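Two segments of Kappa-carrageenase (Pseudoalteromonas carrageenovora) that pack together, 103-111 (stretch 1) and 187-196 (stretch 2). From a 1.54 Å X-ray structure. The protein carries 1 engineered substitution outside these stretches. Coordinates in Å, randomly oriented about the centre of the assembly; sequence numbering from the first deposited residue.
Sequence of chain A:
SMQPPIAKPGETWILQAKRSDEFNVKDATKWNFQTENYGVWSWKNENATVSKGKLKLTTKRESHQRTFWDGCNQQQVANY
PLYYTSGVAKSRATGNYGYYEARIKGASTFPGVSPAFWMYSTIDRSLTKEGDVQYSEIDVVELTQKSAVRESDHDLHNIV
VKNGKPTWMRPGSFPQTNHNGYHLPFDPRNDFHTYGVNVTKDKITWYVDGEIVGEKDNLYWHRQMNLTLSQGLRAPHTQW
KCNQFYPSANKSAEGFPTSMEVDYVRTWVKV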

ATOM      1  N   ARG A 103      -7.713  -0.310 -10.338  1.00  7.49           N
ATOM      2  CA  ARG A 103      -9.165  -0.191 -10.260  1.00  7.84           C
ATOM      3  C   ARG A 103      -9.516  -1.091  -9.090  1.00  7.67           C
ATOM      4  O   ARG A 103      -9.431  -2.315  -9.186  1.00  7.60           O
ATOM      5  CB  ARG A 103      -9.802  -0.685 -11.558  1.00  8.25           C
ATOM      6  CG  ARG A 103     -11.298  -0.484 -11.605  1.00  9.22           C
ATOM      7  CD  ARG A 103     -11.765  -0.175 -13.015  1.00 10.58           C
ATOM      8  NE  ARG A 103     -13.179   0.172 -13.030  1.00 11.01           N
ATOM      9  CZ  ARG A 103     -14.169  -0.715 -13.003  1.00 11.47           C
ATOM     10  NH1 ARG A 103     -13.907  -2.016 -12.968  1.00 11.62           N
ATOM     11  NH2 ARG A 103     -15.426  -0.298 -12.996  1.00 12.39           N
ATOM     12  N   ILE A 104      -9.908  -0.467  -7.983  1.00  7.42           N
ATOM     13  CA  ILE A 104     -10.180  -1.186  -6.747  1.00  7.48           C
ATOM     14  C   ILE A 104     -11.554  -0.991  -6.129  1.00  7.64           C
ATOM     15  O   ILE A 104     -12.154   0.075  -6.226  1.00  7.50           O
ATOM     16  CB  ILE A 104      -9.131  -0.769  -5.681  1.00  7.44           C
ATOM     17  CG1 ILE A 104      -7.727  -1.120  -6.172  1.00  7.38           C
ATOM     18  CG2 ILE A 104      -9.439  -1.422  -4.340  1.00  7.68           C
ATOM     19  CD1 ILE A 104      -6.619  -0.482  -5.359  1.00  7.38           C
ATOM     20  N   LYS A 105     -12.026  -2.048  -5.479  1.00  8.19           N
ATOM     21  CA  LYS A 105     -13.288  -2.037  -4.757  1.00  8.63           C
ATOM     22  C   LYS A 105     -12.871  -2.386  -3.334  1.00  8.56           C
ATOM     23  O   LYS A 105     -12.205  -3.396  -3.109  1.00  8.23           O
ATOM     24  CB  LYS A 105     -14.225  -3.103  -5.309  1.00  9.40           C
ATOM     25  CG  LYS A 105     -15.567  -3.199  -4.617  1.00 10.74           C
ATOM     26  CD  LYS A 105     -16.379  -4.234  -5.368  1.00 12.02           C
ATOM     27  CE  LYS A 105     -17.736  -4.469  -4.784  1.00 13.35           C
ATOM     28  NZ  LYS A 105     -18.426  -5.462  -5.654  1.00 13.80           N
ATOM     29  N   GLY A 106     -13.235  -1.539  -2.378  1.00  8.67           N
ATOM     30  CA  GLY A 106     -12.862  -1.787  -0.999  1.00  8.82           C
ATOM     31  C   GLY A 106     -13.598  -2.948  -0.362  1.00  8.87           C
ATOM     32  O   GLY A 106     -14.574  -3.460  -0.915  1.00  8.92           O
ATOM     33  N   ALA A 107     -13.118  -3.376   0.801  1.00  8.96           N
ATOM     34  CA  ALA A 107     -13.746  -4.470   1.538  1.00  9.07           C
ATOM     35  C   ALA A 107     -15.038  -3.927   2.143  1.00  9.20           C
ATOM     36  O   ALA A 107     -15.105  -2.759   2.516  1.00  9.28           O
ATOM     37  CB  ALA A 107     -12.813  -4.969   2.637  1.00  9.17           C
ATOM     38  N   SER A 108     -16.060  -4.770   2.245  1.00  9.32           N
ATOM     39  CA  SER A 108     -17.344  -4.328   2.778  1.00  9.75           C
ATOM     40  C   SER A 108     -17.305  -3.969   4.258  1.00  9.37           C
ATOM     41  O   SER A 108     -17.999  -3.060   4.700  1.00  9.42           O
ATOM     42  CB  SER A 108     -18.411  -5.400   2.550  1.00 10.36           C
ATOM     43  OG  SER A 108     -18.143  -6.556   3.320  0.80 11.46           O
ATOM     44  N   THR A 109     -16.484  -4.681   5.019  1.00  9.19           N
ATOM     45  CA  THR A 109     -16.378  -4.438   6.451  1.00  9.22           C
ATOM     46  C   THR A 109     -15.631  -3.155   6.803  1.00  8.92           C
ATOM     47  O   THR A 109     -14.581  -2.856   6.238  1.00  9.07           O
ATOM     48  CB  THR A 109     -15.696  -5.633   7.142  1.00  9.31           C
ATOM     49  OG1 THR A 109     -16.531  -6.788   6.996  1.00  9.66           O
ATOM     50  CG2 THR A 109     -15.461  -5.351   8.627  1.00  9.52           C
ATOM     51  N   PHE A 110     -16.200  -2.392   7.732  1.00  8.77           N
ATOM     52  CA  PHE A 110     -15.601  -1.150   8.201  1.00  8.48           C
ATOM     53  C   PHE A 110     -16.209  -0.773   9.542  1.00  8.33           C
ATOM     54  O   PHE A 110     -17.430  -0.749   9.690  1.00  8.56           O
ATOM     55  CB  PHE A 110     -15.844   0.001   7.225  1.00  8.42           C
ATOM     56  CG  PHE A 110     -15.353   1.328   7.735  1.00  8.27           C
ATOM     57  CD1 PHE A 110     -13.994   1.634   7.725  1.00  8.50           C
ATOM     58  CD2 PHE A 110     -16.244   2.258   8.271  1.00  8.21           C
ATOM     59  CE1 PHE A 110     -13.527   2.843   8.238  1.00  8.27           C
ATOM     60  CE2 PHE A 110     -15.788   3.472   8.791  1.00  8.37           C
ATOM     61  CZ  PHE A 110     -14.425   3.765   8.774  1.00  8.18           C
ATOM     62  N   PRO A 111     -15.369  -0.446  10.534  1.00  7.97           N
ATOM     63  CA  PRO A 111     -13.904  -0.415  10.452  1.00  7.64           C
ATOM     64  C   PRO A 111     -13.270  -1.774  10.715  1.00  7.27           C
ATOM     65  O   PRO A 111     -13.930  -2.700  11.196  1.00  7.46           O
ATOM     66  CB  PRO A 111     -13.531   0.600  11.523  1.00  7.74           C
ATOM     67  CG  PRO A 111     -14.551   0.310  12.592  1.00  8.11           C
ATOM     68  CD  PRO A 111     -15.835   0.149  11.799  1.00  7.89           C
ATOM     69  N   ASP A 187     -18.735   5.969  -1.671  1.00  8.70           N
ATOM     70  CA  ASP A 187     -18.347   4.958  -0.694  1.00  8.61           C
ATOM     71  C   ASP A 187     -17.389   4.062  -1.473  1.00  8.33           C
ATOM     72  O   ASP A 187     -17.777   3.439  -2.456  1.00  8.33           O
ATOM     73  CB  ASP A 187     -19.567   4.151  -0.248  1.00  9.17           C
ATOM     74  CG  ASP A 187     -19.251   3.204   0.887  1.00  9.53           C
ATOM     75  OD1 ASP A 187     -18.181   2.564   0.847  1.00  9.18           O
ATOM     76  OD2 ASP A 187     -20.077   3.093   1.817  1.00 10.16           O
ATOM     77  N   PRO A 188     -16.119   3.984  -1.046  1.00  7.93           N
ATOM     78  CA  PRO A 188     -15.159   3.143  -1.768  1.00  7.91           C
ATOM     79  C   PRO A 188     -15.452   1.648  -1.752  1.00  8.07           C
ATOM     80  O   PRO A 188     -14.790   0.881  -2.443  1.00  7.81           O
ATOM     81  CB  PRO A 188     -13.834   3.483  -1.098  1.00  7.71           C
ATOM     82  CG  PRO A 188     -14.241   3.742   0.315  1.00  7.56           C
ATOM     83  CD  PRO A 188     -15.510   4.565   0.164  1.00  7.69           C
ATOM     84  N   ARG A 189     -16.446   1.242  -0.970  1.00  8.24           N
ATOM     85  CA  ARG A 189     -16.815  -0.166  -0.884  1.00  8.70           C
ATOM     86  C   ARG A 189     -17.860  -0.502  -1.941  1.00  9.14           C
ATOM     87  O   ARG A 189     -18.208  -1.666  -2.135  1.00  9.38           O
ATOM     88  CB  ARG A 189     -17.380  -0.471   0.501  1.00  8.39           C
ATOM     89  CG  ARG A 189     -16.417  -0.175   1.634  1.00  8.27           C
ATOM     90  CD  ARG A 189     -17.101  -0.337   2.975  1.00  8.23           C
ATOM     91  NE  ARG A 189     -18.152   0.660   3.153  1.00  8.10           N
ATOM     92  CZ  ARG A 189     -18.922   0.739   4.230  1.00  8.27           C
ATOM     93  NH1 ARG A 189     -18.766  -0.127   5.223  1.00  7.86           N
ATOM     94  NH2 ARG A 189     -19.833   1.697   4.324  1.00  8.27           N
ATOM     95  N   ASN A 190     -18.355   0.525  -2.623  1.00  9.63           N
ATOM     96  CA  ASN A 190     -19.368   0.335  -3.650  1.00 10.33           C
ATOM     97  C   ASN A 190     -18.793   0.423  -5.055  1.00 10.35           C
ATOM     98  O   ASN A 190     -18.395   1.495  -5.510  1.00 10.59           O
ATOM     99  CB  ASN A 190     -20.474   1.377  -3.506  1.00 10.82           C
ATOM    100  CG  ASN A 190     -21.686   1.042  -4.347  1.00 11.77           C
ATOM    101  OD1 ASN A 190     -22.481   0.173  -3.984  1.00 12.82           O
ATOM    102  ND2 ASN A 190     -21.824   1.712  -5.486  1.00 11.89           N
ATOM    103  N   ASP A 191     -18.767  -0.710  -5.745  1.00 10.39           N
ATOM    104  CA  ASP A 191     -18.250  -0.768  -7.104  1.00 10.33           C
ATOM    105  C   ASP A 191     -16.759  -0.450  -7.125  1.00 10.13           C
ATOM    106  O   ASP A 191     -16.142  -0.201  -6.087  1.00  9.95           O
ATOM    107  CB  ASP A 191     -18.990   0.227  -8.002  1.00 10.92           C
ATOM    108  CG  ASP A 191     -19.121  -0.263  -9.433  1.00 11.34           C
ATOM    109  OD1 ASP A 191     -18.195  -0.934  -9.931  1.00 11.79           O
ATOM    110  OD2 ASP A 191     -20.154   0.037 -10.068  0.80 12.12           O
ATOM    111  N   PHE A 192     -16.191  -0.446  -8.321  1.00  9.66           N
ATOM    112  CA  PHE A 192     -14.777  -0.173  -8.487  1.00  9.11           C
ATOM    113  C   PHE A 192     -14.503   1.284  -8.797  1.00  8.92           C
ATOM    114  O   PHE A 192     -15.309   1.964  -9.427  1.00  9.42           O
ATOM    115  CB  PHE A 192     -14.203  -1.049  -9.598  1.00  8.87           C
ATOM    116  CG  PHE A 192     -14.194  -2.509  -9.267  1.00  8.57           C
ATOM    117  CD1 PHE A 192     -15.359  -3.267  -9.352  1.00  8.79           C
ATOM    118  CD2 PHE A 192     -13.026  -3.121  -8.830  1.00  8.56           C
ATOM    119  CE1 PHE A 192     -15.356  -4.617  -9.005  1.00  8.57           C
ATOM    120  CE2 PHE A 192     -13.010  -4.468  -8.480  1.00  8.43           C
ATOM    121  CZ  PHE A 192     -14.179  -5.219  -8.567  1.00  8.64           C
ATOM    122  N   HIS A 193     -13.353   1.755  -8.337  1.00  8.66           N
ATOM    123  CA  HIS A 193     -12.932   3.127  -8.566  1.00  8.32           C
ATOM    124  C   HIS A 193     -11.461   3.086  -8.920  1.00  7.99           C
ATOM    125  O   HIS A 193     -10.767   2.126  -8.592  1.00  7.62           O
ATOM    126  CB  HIS A 193     -13.189   3.958  -7.312  1.00  8.67           C
ATOM    127  CG  HIS A 193     -14.640   4.053  -6.964  1.00  9.15           C
ATOM    128  ND1 HIS A 193     -15.473   5.011  -7.501  1.00  9.28           N
ATOM    129  CD2 HIS A 193     -15.429   3.245  -6.216  1.00  9.36           C
ATOM    130  CE1 HIS A 193     -16.712   4.786  -7.104  1.00  9.45           C
ATOM    131  NE2 HIS A 193     -16.713   3.720  -6.325  1.00  9.40           N
ATOM    132  N   THR A 194     -10.985   4.119  -9.602  1.00  7.75           N
ATOM    133  CA  THR A 194      -9.592   4.149 -10.015  1.00  7.90           C
ATOM    134  C   THR A 194      -8.746   5.027  -9.116  1.00  7.52           C
ATOM    135  O   THR A 194      -9.093   6.172  -8.827  1.00  7.91           O
ATOM    136  CB  THR A 194      -9.461   4.631 -11.468  1.00  8.28           C
ATOM    137  OG1 THR A 194      -9.893   5.993 -11.566  1.00  9.89           O
ATOM    138  CG2 THR A 194     -10.314   3.765 -12.377  1.00  8.51           C
ATOM    139  N   TYR A 195      -7.629   4.463  -8.680  1.00  7.14           N
ATOM    140  CA  TYR A 195      -6.696   5.142  -7.800  1.00  6.77           C
ATOM    141  C   TYR A 195      -5.355   5.178  -8.513  1.00  6.59           C
ATOM    142  O   TYR A 195      -4.792   4.138  -8.853  1.00  6.75           O
ATOM    143  CB  TYR A 195      -6.595   4.363  -6.489  1.00  6.68           C
ATOM    144  CG  TYR A 195      -7.918   4.284  -5.764  1.00  6.19           C
ATOM    145  CD1 TYR A 195      -8.348   5.327  -4.942  1.00  6.38           C
ATOM    146  CD2 TYR A 195      -8.767   3.191  -5.942  1.00  6.09           C
ATOM    147  CE1 TYR A 195      -9.590   5.285  -4.318  1.00  5.91           C
ATOM    148  CE2 TYR A 195     -10.017   3.138  -5.319  1.00  6.00           C
ATOM    149  CZ  TYR A 195     -10.419   4.190  -4.511  1.00  6.11           C
ATOM    150  OH  TYR A 195     -11.650   4.154  -3.899  1.00  6.08           O
ATOM    151  N   GLY A 196      -4.842   6.375  -8.751  1.00  6.38           N
ATOM    152  CA  GLY A 196      -3.579   6.462  -9.449  1.00  6.45           C
ATOM    153  C   GLY A 196      -2.626   7.488  -8.895  1.00  6.40           C
ATOM    154  O   GLY A 196      -2.984   8.320  -8.061  1.00  6.04           O
TER
HETATM  155  O   HOH W   1     -17.566  -1.937 -12.348  1.00 27.20           O
HETATM  156  O   HOH W   2     -13.515   2.621 -12.115  1.00 33.52           O
HETATM  157  O   HOH W   3     -12.928   1.818  -4.280  1.00  6.75           O
HETATM  158  O   HOH W   4     -17.368  -4.011  -0.776  1.00 16.98           O

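This contact is a short antiparallel strand pairing that gives way to a turn docked against a loop, held by backbone hydrogen bonds, bridging waters and two arginines whose long side chains lie along the partner stretch. The strand part is brief. Ile-104 and His-193 form the hydrogen-bonded pair, with Ile-104 N donating to His-193 O at 2.8 Å and His-193 N donating to Ile-104 O at 3.0 Å. Next to them, Arg-103 and Thr-194 form a non-hydrogen-bonded pair, their CA atoms 4.4 Å apart. The CA hydrogens add to the pairing: Arg-103 CA lies 3.3 Å from His-193 O, and Phe-192 CA lies 3.5 Å from Ile-104 O, so each of these carbonyls receives both an N-H and a CA-H from across the interface.

The two faces of this ladder differ in character. Ile-104 and His-193 share one, where Ile-104 CB also meets Tyr-195 CD2 at 4.0 Å. Arg-103 and Thr-194 share the other, and there the arginine side chain folds over Phe-192: Arg-103 CZ is 3.4 Å from Phe-192 CB, which sits over one face of the guanidinium. One face of the guanidinium is thus packed against Phe-192 CB, while NE and NH2 each donate to a water and NH1 is bonded elsewhere in the structure. The water that accepts from Arg-103 NH2 donates to Asp-191 OD1. The direct separation of Arg-103 NH2 and Asp-191 OD1 is 4.2 Å, with the oxygen well out of the guanidinium plane, so the charges attract without a direct hydrogen bond. The same Asp-191 OD1 accepts from Phe-192 N at 2.6 Å within its own stretch.

Beyond the ladder, Phe-192 serves as a platform for Lys-105. Lys-105 CB stands 3.7 Å from the centroid of the Phe-192 ring, only 13° off the ring normal, a well-centred CH-pi contact. The lysine then runs on fully extended, every chi angle t, with Lys-105 CG 3.4 Å from Asp-191 O.

The backbone takes over again at the type I turn from Asp-187 to Asn-190. Gly-106 N donates to Pro-188 O at 2.9 Å, and the glycine suits this spot: an ideal CB there would point toward the turn and come within a tight 3.2 Å of Pro-188 O. Between this bond and the strand pair a single water makes a polar link: it donates to Ile-104 O and Pro-188 O and accepts from Tyr-195 OH. Another water donates to both Gly-106 O and Arg-189 O.

Arg-189 is braced before it reaches across. Arg-189 NE donates to Asp-187 OD1 at 3.0 Å and Arg-189 NH2 to Asp-187 OD2 at 2.9 Å in a two-pronged salt bridge, and Arg-189 N also donates to Asp-187 OD1. That leaves Arg-189 NH1 to donate to Ser-108 O at 3.1 Å, beside Phe-110 CB. The lesson is that backbone bonds fix the two stretches at Ile-104 with His-193 and Gly-106 with Pro-188, and a side chain held by its own stretch, Arg-189, adds a bond further along.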